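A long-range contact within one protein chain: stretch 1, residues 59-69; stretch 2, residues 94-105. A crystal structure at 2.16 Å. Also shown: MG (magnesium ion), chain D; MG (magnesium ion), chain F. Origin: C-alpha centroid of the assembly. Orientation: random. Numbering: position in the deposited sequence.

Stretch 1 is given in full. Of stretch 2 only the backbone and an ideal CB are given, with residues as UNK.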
# COMPACT_ATOMS: atom_id res chain seq x y z
N SER A 59 -14.73 -15.25 18.10
CA SER A 59 -13.67 -15.29 19.09
C SER A 59 -13.13 -13.87 19.27
O SER A 59 -13.39 -12.99 18.45
CB SER A 59 -12.54 -16.18 18.60
OG SER A 59 -11.87 -15.57 17.51
N PRO A 60 -12.38 -13.63 20.35
CA PRO A 60 -11.83 -12.29 20.57
C PRO A 60 -10.93 -11.87 19.40
O PRO A 60 -10.93 -10.70 19.02
CB PRO A 60 -11.07 -12.45 21.88
CG PRO A 60 -11.97 -13.40 22.64
CD PRO A 60 -12.27 -14.45 21.58
N LYS A 61 -10.18 -12.82 18.85
CA LYS A 61 -9.31 -12.52 17.72
C LYS A 61 -10.17 -12.05 16.55
O LYS A 61 -9.91 -11.01 15.96
CB LYS A 61 -8.51 -13.74 17.27
CG LYS A 61 -7.46 -14.20 18.25
CD LYS A 61 -6.64 -15.35 17.66
CE LYS A 61 -5.73 -15.99 18.71
NZ LYS A 61 -4.76 -15.03 19.33
N GLU A 62 -11.19 -12.84 16.22
CA GLU A 62 -12.07 -12.49 15.12
C GLU A 62 -12.77 -11.14 15.31
O GLU A 62 -12.92 -10.37 14.37
CB GLU A 62 -13.10 -13.61 14.92
CG GLU A 62 -12.44 -14.96 14.66
CD GLU A 62 -13.43 -16.11 14.56
OE1 GLU A 62 -14.45 -16.07 15.27
OE2 GLU A 62 -13.17 -17.07 13.79
N LEU A 63 -13.19 -10.85 16.54
CA LEU A 63 -13.85 -9.58 16.79
C LEU A 63 -12.85 -8.44 16.69
O LEU A 63 -13.18 -7.33 16.27
CB LEU A 63 -14.51 -9.58 18.16
CG LEU A 63 -15.59 -8.51 18.30
CD1 LEU A 63 -16.77 -8.86 17.41
CD2 LEU A 63 -16.02 -8.40 19.74
N ALA A 64 -11.61 -8.71 17.06
CA ALA A 64 -10.56 -7.71 17.00
C ALA A 64 -10.25 -7.31 15.55
O ALA A 64 -9.98 -6.15 15.26
CB ALA A 64 -9.30 -8.23 17.68
N ASP A 65 -10.28 -8.28 14.64
CA ASP A 65 -10.00 -7.98 13.24
C ASP A 65 -10.97 -6.91 12.75
O ASP A 65 -10.63 -6.06 11.92
CB ASP A 65 -10.17 -9.22 12.36
CG ASP A 65 -9.13 -10.27 12.63
OD1 ASP A 65 -7.95 -9.90 12.80
OD2 ASP A 65 -9.48 -11.47 12.64
N MSE A 66 -12.19 -6.97 13.25
CA MSE A 66 -13.20 -6.02 12.85
C MSE A 66 -13.02 -4.68 13.56
O MSE A 66 -13.06 -3.63 12.91
CB MSE A 66 -14.60 -6.57 13.13
CG MSE A 66 -15.71 -5.57 12.83
SE MSE A 66 -17.43 -6.09 13.52
CE MSE A 66 -17.03 -5.96 15.40
N PHE A 67 -12.82 -4.71 14.87
CA PHE A 67 -12.65 -3.46 15.61
C PHE A 67 -11.49 -2.63 15.08
O PHE A 67 -11.58 -1.41 15.04
CB PHE A 67 -12.50 -3.72 17.11
CG PHE A 67 -13.78 -3.58 17.86
CD1 PHE A 67 -14.75 -4.58 17.81
CD2 PHE A 67 -14.07 -2.41 18.56
CE1 PHE A 67 -15.99 -4.41 18.43
CE2 PHE A 67 -15.30 -2.24 19.18
CZ PHE A 67 -16.26 -3.24 19.12
N ASP A 68 -10.41 -3.29 14.67
CA ASP A 68 -9.26 -2.59 14.11
C ASP A 68 -9.72 -1.48 13.17
O ASP A 68 -9.07 -0.45 13.07
CB ASP A 68 -8.35 -3.53 13.30
CG ASP A 68 -7.48 -4.40 14.17
OD1 ASP A 68 -6.95 -3.90 15.18
OD2 ASP A 68 -7.31 -5.59 13.82
N VAL A 69 -10.82 -1.68 12.46
CA VAL A 69 -11.24 -0.65 11.52
C VAL A 69 -12.44 0.20 11.89
O VAL A 69 -12.75 1.16 11.19
CB VAL A 69 -11.46 -1.25 10.13
CG1 VAL A 69 -10.16 -1.87 9.64
CG2 VAL A 69 -12.58 -2.29 10.17
N UNK A 94 -6.39 -7.20 23.35
CA UNK A 94 -5.07 -7.79 23.23
C UNK A 94 -4.81 -8.39 21.85
O UNK A 94 -3.67 -8.69 21.51
CB UNK A 94 -4.89 -8.87 24.30
N UNK A 95 -5.86 -8.57 21.06
CA UNK A 95 -5.72 -9.15 19.73
C UNK A 95 -5.70 -8.11 18.61
O UNK A 95 -5.28 -8.41 17.50
CB UNK A 95 -6.86 -10.14 19.48
N UNK A 96 -6.17 -6.90 18.89
CA UNK A 96 -6.20 -5.85 17.89
C UNK A 96 -4.77 -5.42 17.60
O UNK A 96 -3.85 -5.77 18.35
CB UNK A 96 -7.05 -4.67 18.35
N UNK A 97 -4.56 -4.69 16.52
CA UNK A 97 -3.22 -4.18 16.25
C UNK A 97 -3.00 -3.10 17.30
O UNK A 97 -3.91 -2.31 17.60
CB UNK A 97 -3.07 -3.65 14.82
N UNK A 98 -1.81 -3.09 17.87
CA UNK A 98 -1.48 -2.14 18.92
C UNK A 98 -1.90 -0.70 18.67
O UNK A 98 -2.49 -0.06 19.53
CB UNK A 98 0.03 -2.17 19.15
N UNK A 99 -1.63 -0.16 17.49
CA UNK A 99 -2.01 1.23 17.26
C UNK A 99 -3.51 1.41 17.49
O UNK A 99 -3.94 2.38 18.12
CB UNK A 99 -1.63 1.67 15.84
N UNK A 100 -4.31 0.45 17.02
CA UNK A 100 -5.75 0.53 17.18
C UNK A 100 -6.17 0.31 18.63
O UNK A 100 -7.13 0.92 19.09
CB UNK A 100 -6.44 -0.49 16.27
N UNK A 101 -5.45 -0.55 19.34
CA UNK A 101 -5.78 -0.81 20.73
C UNK A 101 -5.55 0.47 21.55
O UNK A 101 -6.44 0.91 22.29
CB UNK A 101 -4.95 -1.97 21.28
N UNK A 102 -4.36 1.05 21.42
CA UNK A 102 -4.03 2.28 22.13
C UNK A 102 -5.09 3.35 21.88
O UNK A 102 -5.52 4.03 22.82
CB UNK A 102 -2.65 2.79 21.70
N UNK A 103 -5.53 3.49 20.64
CA UNK A 103 -6.55 4.49 20.33
C UNK A 103 -7.86 4.22 21.05
O UNK A 103 -8.46 5.13 21.63
CB UNK A 103 -6.80 4.54 18.82
N UNK A 104 -8.31 2.97 21.01
CA UNK A 104 -9.55 2.59 21.67
C UNK A 104 -9.44 3.00 23.14
O UNK A 104 -10.28 3.73 23.66
CB UNK A 104 -9.82 1.09 21.53
N UNK A 105 -8.40 2.52 23.80
CA UNK A 105 -8.19 2.82 25.21
C UNK A 105 -8.22 4.31 25.53
O UNK A 105 -8.87 4.73 26.48
CB UNK A 105 -6.85 2.23 25.66
MG MG D . -2.64 6.16 17.99
MG MG F . -2.68 0.87 11.61

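Position 94 lies beyond the reach of stretch 1, its CB pointing sideways with nothing of the other segment near. Many residues would serve; it is Ala-94.

Position 95 directs its CB toward the helix, 3.6 Å from Ala-64 CB and 3.8 Å from Lys-61 CA. The small Ala-64 leaves room for a chain to start here, and the ammonium of Lys-61 offers a positive charge further out. Glutamate, aspartate or glutamine could answer it. Glu-95 does: it brings OE2 to 2.8 Å from Lys-61 NZ, a salt bridge that is also a hydrogen bond.

At 96 the CB points sideways. The ideal CB lies 3.3 Å from Asp-68 OD1, a tight fit at its root, yet Ala-64 CB and the base of Phe-67 offer an apolar surface. A slender, flexible hydrophobic chain suits this better than a charged one; leucine might also do. Met-96, modelled as selenomethionine, lays CG 3.7 Å from Ala-64 CB and CE 4.0 Å from Phe-67 CB.

Position 97 precedes a helix, at its N-cap, and its backbone N already gives a hydrogen bond to Asp-68 OD1 at 2.9 Å. That bond asks nothing of the side chain, and the sideways CB leaves a broad choice, serine, threonine and asparagine being familiar caps. Tyr-97 instead places CD2 of its ring 3.4 Å from Asp-68 OD2.

Position 98 points away, and many helix formers would fit; Thr-98 bonds elsewhere in the structure.

At 99 the CB is sideways, but the magnesium of chain F lies on this flank, so an acidic residue is attractive. Asp-99 OD2 binds that ion at 2.1 Å.

Position 100 points toward stretch 1, its ideal CB 3.6 Å from Asp-68 OD1. A short donor is called for: asparagine, perhaps serine or threonine. Asn-100 ND2 donates to Asp-68 OD1 at 2.9 Å, so this one oxygen accepts both a backbone and a side-chain hydrogen bond.

Positions 101 and 102 make no contact with stretch 1, and many helix-compatible residues would do: Ala-101 and Val-102. Position 103 is also out of reach, but the magnesium of chain D favours a carboxylate; Asp-103 OD1 binds it at 2.2 Å.

Position 104 points toward stretch 1 across a gap that a longer chain, apolar to match the Phe-67 ring, could span, such as leucine, isoleucine or methionine. Leu-104 CD2 meets the edge of the Phe-67 ring, 4.2 Å from CD2 of Phe-67. Position 105 is out of reach; it is Leu-105.

Stretch 2 (94-105) AEMYTDNAVDLL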
# COMPACT_ATOMS: atom_id res chain seq x y z
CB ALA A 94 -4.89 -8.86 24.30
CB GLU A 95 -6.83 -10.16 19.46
CG GLU A 95 -6.72 -11.46 20.23
CD GLU A 95 -5.37 -12.14 20.04
OE1 GLU A 95 -4.79 -12.02 18.93
OE2 GLU A 95 -4.90 -12.80 20.98
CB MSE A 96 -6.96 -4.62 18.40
CG MSE A 96 -8.45 -4.82 18.67
SE MSE A 96 -9.29 -3.31 19.60
CE MSE A 96 -9.10 -1.94 18.24
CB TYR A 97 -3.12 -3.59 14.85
CG TYR A 97 -3.07 -4.67 13.80
CD1 TYR A 97 -1.97 -5.52 13.72
CD2 TYR A 97 -4.14 -4.88 12.94
CE1 TYR A 97 -1.94 -6.57 12.81
CE2 TYR A 97 -4.13 -5.93 12.02
CZ TYR A 97 -3.02 -6.77 11.96
OH TYR A 97 -3.00 -7.81 11.07
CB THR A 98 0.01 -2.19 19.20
OG1 THR A 98 0.39 -3.56 19.38
CG2 THR A 98 0.33 -1.39 20.47
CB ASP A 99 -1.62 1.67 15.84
CG ASP A 99 -2.31 0.86 14.76
OD1 ASP A 99 -2.88 -0.22 15.03
OD2 ASP A 99 -2.26 1.34 13.62
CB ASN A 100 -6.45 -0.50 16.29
CG ASN A 100 -6.19 -0.26 14.82
OD1 ASN A 100 -6.15 0.88 14.36
ND2 ASN A 100 -6.03 -1.34 14.06
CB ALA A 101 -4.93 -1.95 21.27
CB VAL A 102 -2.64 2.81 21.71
CG1 VAL A 102 -2.48 4.27 22.11
CG2 VAL A 102 -1.55 1.99 22.37
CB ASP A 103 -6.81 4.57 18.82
CG ASP A 103 -5.65 5.18 18.06
OD1 ASP A 103 -4.65 5.49 18.72
OD2 ASP A 103 -5.73 5.33 16.82
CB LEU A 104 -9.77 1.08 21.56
CG LEU A 104 -11.16 0.49 21.78
CD1 LEU A 104 -11.82 1.14 22.99
CD2 LEU A 104 -12.02 0.71 20.55
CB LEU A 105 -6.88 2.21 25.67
CG LEU A 105 -6.94 0.68 25.60
CD1 LEU A 105 -5.62 0.08 26.03
CD2 LEU A 105 -8.07 0.18 26.51
O HOH W 1 -1.92 4.27 18.52
O HOH W 2 -3.25 -1.20 12.48
O HOH W 3 -3.21 5.67 15.86
O HOH W 4 -2.06 7.43 19.94
O HOH W 5 -3.45 8.10 17.66
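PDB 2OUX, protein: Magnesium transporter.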